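Local coordinates for protein NADPH-dependent aldehyde reductase YqhD (Escherichia coli, PDB 4QGS) that reduces a broad range of short-chain aldehydes to primary alcohols with NADPH, using one zinc ion per subunit, at residues P272-E283 with K370-E381. Sequence-based numbering, arbitrary orientation. Where two conformers were deposited one is given.
Sequences PQDWATHMLGHE and KLEEHGMTQLGE. With ZN (zinc ion), chain B.
H374 and E283 make the one direct hydrogen bond between the segments: ND1 of H374 donates to OE2 of E283 at 2.6 Å, nearly straight (165°). The acceptor uses its syn lone pair and lies close to the imidazole plane, and the carboxylate and ring planes are only 20° apart. A bend at chi2 (-60°) swings the E283 carboxylate over to H374, while its CG packs against CD2 of L371.

Methyl CD2 of L280 presses on CD1 of L371 at a tight 3.5 Å. The L379 methyls reach M279 and L280, and its CB meets CB of A276. M279 and M376 cross at about a right angle, CE of M376 lying 3.5 Å from SD of M279.

At the far end the carboxylates of D274 and E381 converge, OD2 of D274 standing 3.4 Å from OE1 of E381. K311 NZ forms salt bridges to OD2 of D274 and OE2 of E381, bridging the like charges. D274 OD1 also accepts from the A276 backbone N in an Asx turn, and a water links D274 O to G380 N.

Segment 370-381 leaves helix 364-373 through a Schellman motif at G375, then turns at M376, the centre of an inverse gamma turn, bringing L379 and G380 to A276. On helix 276-288, H278 binds the zinc ion through NE2, together with D205, H209 and H292, and E212 accepts from its ND1. The contact thus joins two parts of the C-terminal helical domain; accepting the H374 N-H is consistent with an ionised E283, and K311 should stabilise the paired carboxylates as anions.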
ATOM      1  N   PRO A 272       7.342 -16.361   5.858  1.00 20.41           N
ATOM      2  CA  PRO A 272       5.954 -16.680   5.496  1.00 19.71           C
ATOM      3  C   PRO A 272       5.132 -15.415   5.425  1.00 21.19           C
ATOM      4  O   PRO A 272       5.409 -14.461   6.158  1.00 22.42           O
ATOM      5  CB  PRO A 272       5.473 -17.577   6.645  1.00 22.24           C
ATOM      6  CG  PRO A 272       6.723 -18.082   7.292  1.00 24.62           C
ATOM      7  CD  PRO A 272       7.732 -16.990   7.131  1.00 22.89           C
ATOM      8  N   GLN A 273       4.158 -15.381   4.530  1.00 18.96           N
ATOM      9  CA  GLN A 273       3.297 -14.203   4.460  1.00 19.60           C
ATOM     10  C   GLN A 273       1.853 -14.625   4.493  1.00 18.49           C
ATOM     11  O   GLN A 273       1.488 -15.661   3.952  1.00 18.57           O
ATOM     12  CB  GLN A 273       3.601 -13.391   3.209  1.00 18.96           C
ATOM     13  CG  GLN A 273       5.043 -12.845   3.210  1.00 22.81           C
ATOM     14  CD  GLN A 273       5.328 -11.906   2.073  1.00 25.26           C
ATOM     15  OE1 GLN A 273       4.416 -11.352   1.462  1.00 23.47           O
ATOM     16  NE2 GLN A 273       6.612 -11.720   1.774  1.00 27.68           N
ATOM     17  N   ASP A 274       1.031 -13.794   5.124  1.00 18.06           N
ATOM     18  CA  ASP A 274      -0.355 -14.131   5.403  1.00 17.33           C
ATOM     19  C   ASP A 274      -1.252 -13.530   4.316  1.00 18.65           C
ATOM     20  O   ASP A 274      -1.567 -14.191   3.327  1.00 19.81           O
ATOM     21  CB  ASP A 274      -0.711 -13.623   6.806  1.00 16.37           C
ATOM     22  CG  ASP A 274      -2.130 -13.990   7.242  1.00 17.95           C
ATOM     23  OD1 ASP A 274      -2.921 -14.442   6.403  1.00 17.76           O
ATOM     24  OD2 ASP A 274      -2.433 -13.800   8.438  1.00 19.84           O
ATOM     25  N   TRP A 275      -1.633 -12.268   4.527  1.00 16.63           N
ATOM     26  CA  TRP A 275      -2.463 -11.442   3.637  1.00 20.09           C
ATOM     27  C   TRP A 275      -3.939 -11.785   3.702  1.00 19.61           C
ATOM     28  O   TRP A 275      -4.724 -11.201   2.967  1.00 16.28           O
ATOM     29  CB  TRP A 275      -1.975 -11.498   2.185  1.00 18.15           C
ATOM     30  CG  TRP A 275      -0.576 -10.960   2.092  1.00 16.19           C
ATOM     31  CD1 TRP A 275       0.562 -11.677   1.849  1.00 17.66           C
ATOM     32  CD2 TRP A 275      -0.163  -9.611   2.321  1.00 15.44           C
ATOM     33  NE1 TRP A 275       1.662 -10.844   1.886  1.00 20.15           N
ATOM     34  CE2 TRP A 275       1.239  -9.571   2.176  1.00 18.33           C
ATOM     35  CE3 TRP A 275      -0.844  -8.422   2.620  1.00 18.23           C
ATOM     36  CZ2 TRP A 275       1.972  -8.399   2.322  1.00 18.69           C
ATOM     37  CZ3 TRP A 275      -0.118  -7.262   2.770  1.00 16.16           C
ATOM     38  CH2 TRP A 275       1.278  -7.257   2.612  1.00 20.05           C
ATOM     39  N   ALA A 276      -4.315 -12.705   4.586  1.00 16.26           N
ATOM     40  CA  ALA A 276      -5.736 -13.046   4.720  1.00 17.47           C
ATOM     41  C   ALA A 276      -6.540 -11.863   5.252  1.00 17.94           C
ATOM     42  O   ALA A 276      -7.703 -11.676   4.872  1.00 16.77           O
ATOM     43  CB  ALA A 276      -5.919 -14.255   5.623  1.00 18.62           C
ATOM     44  N   THR A 277      -5.932 -11.072   6.134  1.00 16.19           N
ATOM     45  CA  THR A 277      -6.609  -9.866   6.646  1.00 16.71           C
ATOM     46  C   THR A 277      -6.926  -8.910   5.494  1.00 18.27           C
ATOM     47  O   THR A 277      -8.049  -8.390   5.398  1.00 17.00           O
ATOM     48  CB  THR A 277      -5.763  -9.153   7.721  1.00 17.71           C
ATOM     49  OG1 THR A 277      -5.703  -9.976   8.898  1.00 17.27           O
ATOM     50  CG2 THR A 277      -6.367  -7.774   8.096  1.00 17.30           C
ATOM     51  N   HIS A 278      -5.958  -8.705   4.602  1.00 16.29           N
ATOM     52  CA  HIS A 278      -6.195  -7.924   3.391  1.00 15.22           C
ATOM     53  C   HIS A 278      -7.293  -8.523   2.498  1.00 17.99           C
ATOM     54  O   HIS A 278      -8.160  -7.790   2.028  1.00 15.72           O
ATOM     55  CB  HIS A 278      -4.889  -7.746   2.584  1.00 15.96           C
ATOM     56  CG  HIS A 278      -4.165  -6.469   2.896  1.00 16.11           C
ATOM     57  ND1 HIS A 278      -3.470  -6.272   4.071  1.00 17.31           N
ATOM     58  CD2 HIS A 278      -4.066  -5.301   2.208  1.00 17.07           C
ATOM     59  CE1 HIS A 278      -2.969  -5.047   4.089  1.00 16.69           C
ATOM     60  NE2 HIS A 278      -3.312  -4.438   2.964  1.00 18.22           N
ATOM     61  N   MET A 279      -7.270  -9.839   2.269  1.00 15.70           N
ATOM     62  CA  MET A 279      -8.247 -10.443   1.368  1.00 18.23           C
ATOM     63  C   MET A 279      -9.665 -10.334   1.928  1.00 15.61           C
ATOM     64  O   MET A 279     -10.608 -10.014   1.185  1.00 18.06           O
ATOM     65  CB  MET A 279      -7.889 -11.908   1.093  1.00 17.39           C
ATOM     66  CG  MET A 279      -6.550 -12.071   0.359  1.00 20.35           C
ATOM     67  SD  MET A 279      -6.465 -11.165  -1.202  1.00 28.17           S
ATOM     68  CE  MET A 279      -5.493  -9.747  -0.721  1.00 29.73           C
ATOM     69  N   LEU A 280      -9.815 -10.572   3.232  1.00 12.55           N
ATOM     70  CA  LEU A 280     -11.126 -10.441   3.889  1.00 14.01           C
ATOM     71  C   LEU A 280     -11.570  -8.987   3.915  1.00 15.13           C
ATOM     72  O   LEU A 280     -12.732  -8.664   3.659  1.00 16.48           O
ATOM     73  CB  LEU A 280     -11.085 -10.987   5.319  1.00 17.31           C
ATOM     74  CG  LEU A 280     -10.977 -12.512   5.495  1.00 23.90           C
ATOM     75  CD1 LEU A 280     -11.121 -12.893   6.966  1.00 25.00           C
ATOM     76  CD2 LEU A 280     -12.023 -13.205   4.675  1.00 25.66           C
ATOM     77  N   GLY A 281     -10.627  -8.104   4.223  1.00 14.48           N
ATOM     78  CA  GLY A 281     -10.910  -6.685   4.244  1.00 15.19           C
ATOM     79  C   GLY A 281     -11.373  -6.151   2.903  1.00 16.95           C
ATOM     80  O   GLY A 281     -12.262  -5.280   2.849  1.00 14.43           O
ATOM     81  N   HIS A 282     -10.786  -6.658   1.824  0.57 16.96           N
ATOM     82  CA  HIS A 282     -11.098  -6.187   0.477  0.57 16.53           C
ATOM     83  C   HIS A 282     -12.582  -6.362   0.135  0.57 19.26           C
ATOM     84  O   HIS A 282     -13.154  -5.541  -0.566  0.57 17.09           O
ATOM     85  CB  HIS A 282     -10.242  -6.913  -0.567  0.57 19.70           C
ATOM     86  CG  HIS A 282      -8.823  -6.426  -0.647  0.57 20.66           C
ATOM     87  ND1 HIS A 282      -7.880  -7.029  -1.452  0.57 26.92           N
ATOM     88  CD2 HIS A 282      -8.185  -5.403  -0.026  0.57 22.78           C
ATOM     89  CE1 HIS A 282      -6.725  -6.400  -1.326  0.57 25.89           C
ATOM     90  NE2 HIS A 282      -6.881  -5.410  -0.466  0.57 24.52           N
ATOM     91  N   GLU A 283     -13.194  -7.444   0.613  1.00 17.76           N
ATOM     92  CA  GLU A 283     -14.622  -7.663   0.360  1.00 16.21           C
ATOM     93  C   GLU A 283     -15.500  -6.654   1.102  1.00 17.61           C
ATOM     94  O   GLU A 283     -16.576  -6.304   0.614  1.00 17.62           O
ATOM     95  CB  GLU A 283     -15.033  -9.091   0.738  1.00 19.47           C
ATOM     96  CG  GLU A 283     -14.245 -10.183   0.027  1.00 18.35           C
ATOM     97  CD  GLU A 283     -14.345 -10.161  -1.489  1.00 20.28           C
ATOM     98  OE1 GLU A 283     -15.176  -9.438  -2.067  1.00 19.05           O
ATOM     99  OE2 GLU A 283     -13.571 -10.904  -2.124  1.00 21.56           O
ATOM    100  N   LYS A 370     -18.894 -13.643  -2.213  1.00 22.62           N
ATOM    101  CA  LYS A 370     -17.895 -12.889  -2.961  1.00 23.78           C
ATOM    102  C   LYS A 370     -16.498 -13.473  -2.812  1.00 21.81           C
ATOM    103  O   LYS A 370     -15.767 -13.576  -3.799  1.00 24.16           O
ATOM    104  CB  LYS A 370     -17.901 -11.426  -2.529  1.00 17.94           C
ATOM    105  CG  LYS A 370     -18.990 -10.606  -3.215  1.00 27.59           C
ATOM    106  CD  LYS A 370     -18.782 -10.616  -4.730  1.00 28.62           C
ATOM    107  CE  LYS A 370     -19.851  -9.824  -5.457  1.00 34.64           C
ATOM    108  NZ  LYS A 370     -19.583  -9.767  -6.929  1.00 37.52           N
ATOM    109  N   LEU A 371     -16.119 -13.847  -1.591  1.00 20.54           N
ATOM    110  CA  LEU A 371     -14.843 -14.535  -1.384  1.00 20.99           C
ATOM    111  C   LEU A 371     -14.741 -15.762  -2.270  1.00 24.10           C
ATOM    112  O   LEU A 371     -13.709 -15.993  -2.905  1.00 23.20           O
ATOM    113  CB  LEU A 371     -14.663 -14.964   0.070  1.00 23.58           C
ATOM    114  CG  LEU A 371     -14.266 -13.958   1.144  1.00 24.11           C
ATOM    115  CD1 LEU A 371     -14.278 -14.709   2.462  1.00 23.69           C
ATOM    116  CD2 LEU A 371     -12.880 -13.335   0.867  1.00 18.40           C
ATOM    117  N   GLU A 372     -15.806 -16.555  -2.304  1.00 23.14           N
ATOM    118  CA  GLU A 372     -15.784 -17.774  -3.096  1.00 23.85           C
ATOM    119  C   GLU A 372     -15.677 -17.446  -4.579  1.00 23.07           C
ATOM    120  O   GLU A 372     -14.922 -18.092  -5.315  1.00 25.10           O
ATOM    121  CB  GLU A 372     -17.019 -18.635  -2.808  1.00 27.24           C
ATOM    122  CG  GLU A 372     -17.073 -19.919  -3.627  1.00 29.32           C
ATOM    123  CD  GLU A 372     -18.059 -20.934  -3.076  1.00 37.03           C
ATOM    124  OE1 GLU A 372     -19.024 -20.527  -2.404  1.00 37.49           O
ATOM    125  OE2 GLU A 372     -17.868 -22.145  -3.319  1.00 39.50           O
ATOM    126  N   GLU A 373     -16.416 -16.426  -5.006  1.00 22.41           N
ATOM    127  CA  GLU A 373     -16.393 -15.980  -6.395  1.00 28.85           C
ATOM    128  C   GLU A 373     -14.981 -15.531  -6.797  1.00 30.89           C
ATOM    129  O   GLU A 373     -14.532 -15.749  -7.930  1.00 27.71           O
ATOM    130  CB  GLU A 373     -17.400 -14.840  -6.589  1.00 31.90           C
ATOM    131  CG  GLU A 373     -17.519 -14.317  -8.012  1.00 38.69           C
ATOM    132  CD  GLU A 373     -18.466 -13.130  -8.127  1.00 44.57           C
ATOM    133  OE1 GLU A 373     -19.406 -13.018  -7.303  1.00 35.21           O
ATOM    134  OE2 GLU A 373     -18.262 -12.306  -9.045  1.00 50.58           O
ATOM    135  N   HIS A 374     -14.284 -14.918  -5.848  1.00 26.08           N
ATOM    136  CA  HIS A 374     -12.967 -14.358  -6.108  1.00 27.40           C
ATOM    137  C   HIS A 374     -11.836 -15.350  -5.848  1.00 24.15           C
ATOM    138  O   HIS A 374     -10.661 -14.992  -5.933  1.00 24.61           O
ATOM    139  CB  HIS A 374     -12.774 -13.103  -5.264  1.00 24.52           C
ATOM    140  CG  HIS A 374     -13.740 -12.009  -5.593  1.00 22.14           C
ATOM    141  ND1 HIS A 374     -14.085 -11.026  -4.694  1.00 23.67           N
ATOM    142  CD2 HIS A 374     -14.420 -11.737  -6.732  1.00 21.66           C
ATOM    143  CE1 HIS A 374     -14.950 -10.197  -5.260  1.00 26.07           C
ATOM    144  NE2 HIS A 374     -15.169 -10.606  -6.496  1.00 24.58           N
ATOM    145  N   GLY A 375     -12.195 -16.594  -5.539  1.00 24.13           N
ATOM    146  CA  GLY A 375     -11.222 -17.659  -5.355  1.00 25.53           C
ATOM    147  C   GLY A 375     -10.461 -17.582  -4.047  1.00 26.99           C
ATOM    148  O   GLY A 375      -9.413 -18.203  -3.895  1.00 27.83           O
ATOM    149  N   MET A 376     -10.996 -16.820  -3.096  1.00 22.81           N
ATOM    150  CA  MET A 376     -10.332 -16.610  -1.817  1.00 21.06           C
ATOM    151  C   MET A 376     -10.805 -17.622  -0.769  1.00 22.88           C
ATOM    152  O   MET A 376     -11.375 -17.225   0.235  1.00 21.67           O
ATOM    153  CB  MET A 376     -10.608 -15.182  -1.323  1.00 21.02           C
ATOM    154  CG  MET A 376     -10.199 -14.117  -2.305  1.00 25.74           C
ATOM    155  SD  MET A 376      -8.406 -14.067  -2.509  1.00 29.57           S
ATOM    156  CE  MET A 376      -8.279 -12.785  -3.760  1.00 31.86           C
ATOM    157  N   THR A 377     -10.544 -18.915  -0.990  1.00 24.99           N
ATOM    158  CA  THR A 377     -11.199 -20.003  -0.270  1.00 25.79           C
ATOM    159  C   THR A 377     -10.186 -20.830   0.615  1.00 24.78           C
ATOM    160  O   THR A 377     -10.627 -21.717   1.361  1.00 24.18           O
ATOM    161  CB  THR A 377     -11.916 -20.950  -1.294  1.00 23.58           C
ATOM    162  OG1 THR A 377     -10.929 -21.372  -2.246  1.00 29.04           O
ATOM    163  CG2 THR A 377     -13.016 -20.225  -1.993  1.00 26.89           C
ATOM    164  N   GLN A 378      -8.867 -20.567   0.455  1.00 24.28           N
ATOM    165  CA  GLN A 378      -7.720 -21.182   1.134  1.00 30.73           C
ATOM    166  C   GLN A 378      -6.794 -20.152   1.677  1.00 24.82           C
ATOM    167  O   GLN A 378      -5.644 -20.184   1.333  1.00 24.19           O
ATOM    168  CB  GLN A 378      -6.837 -21.940   0.165  1.00 38.95           C
ATOM    169  CG  GLN A 378      -7.283 -23.167  -0.511  1.00 47.34           C
ATOM    170  CD  GLN A 378      -8.352 -22.832  -1.579  1.00 46.05           C
ATOM    171  OE1 GLN A 378      -8.737 -21.658  -1.701  1.00 59.18           O
ATOM    172  NE2 GLN A 378      -8.638 -23.799  -2.487  1.00 56.88           N
ATOM    173  N   LEU A 379      -7.239 -19.224   2.491  1.00 22.02           N
ATOM    174  CA  LEU A 379      -6.394 -18.070   2.782  1.00 21.00           C
ATOM    175  C   LEU A 379      -5.371 -18.340   3.887  1.00 21.12           C
ATOM    176  O   LEU A 379      -5.431 -19.365   4.581  1.00 21.22           O
ATOM    177  CB  LEU A 379      -7.275 -16.853   3.140  1.00 20.45           C
ATOM    178  CG  LEU A 379      -8.297 -16.450   2.069  1.00 20.79           C
ATOM    179  CD1 LEU A 379      -9.190 -15.309   2.603  1.00 17.37           C
ATOM    180  CD2 LEU A 379      -7.580 -16.014   0.783  1.00 23.08           C
ATOM    181  N   GLY A 380      -4.394 -17.433   3.989  1.00 18.75           N
ATOM    182  CA  GLY A 380      -3.441 -17.427   5.080  1.00 19.90           C
ATOM    183  C   GLY A 380      -2.128 -18.106   4.744  1.00 21.03           C
ATOM    184  O   GLY A 380      -2.025 -18.808   3.740  1.00 23.70           O
ATOM    185  N   GLU A 381      -1.129 -17.909   5.596  1.00 19.35           N
ATOM    186  CA  GLU A 381       0.193 -18.500   5.350  1.00 19.25           C
ATOM    187  C   GLU A 381       0.138 -20.029   5.399  1.00 21.62           C
ATOM    188  O   GLU A 381       1.019 -20.716   4.852  1.00 24.29           O
ATOM    189  CB  GLU A 381       1.233 -17.971   6.345  1.00 18.33           C
ATOM    190  CG  GLU A 381       1.032 -18.344   7.801  1.00 21.38           C
ATOM    191  CD  GLU A 381       0.181 -17.337   8.565  1.00 21.12           C
ATOM    192  OE1 GLU A 381      -0.603 -16.595   7.925  1.00 20.70           O
ATOM    193  OE2 GLU A 381       0.295 -17.290   9.808  1.00 20.47           O
TER
HETATM  194 ZN    ZN B 401      -2.976  -2.404   2.342  1.00 22.30          ZN
HETATM  195  O   HOH W   1      -4.105 -15.127   2.325  1.00 19.76           O
HETATM  196  O   HOH W   2      -2.993  -3.036   0.344  1.00 26.32           O
HETATM  197  O   HOH W   3      -2.390  -0.690   1.181  1.00 27.91           O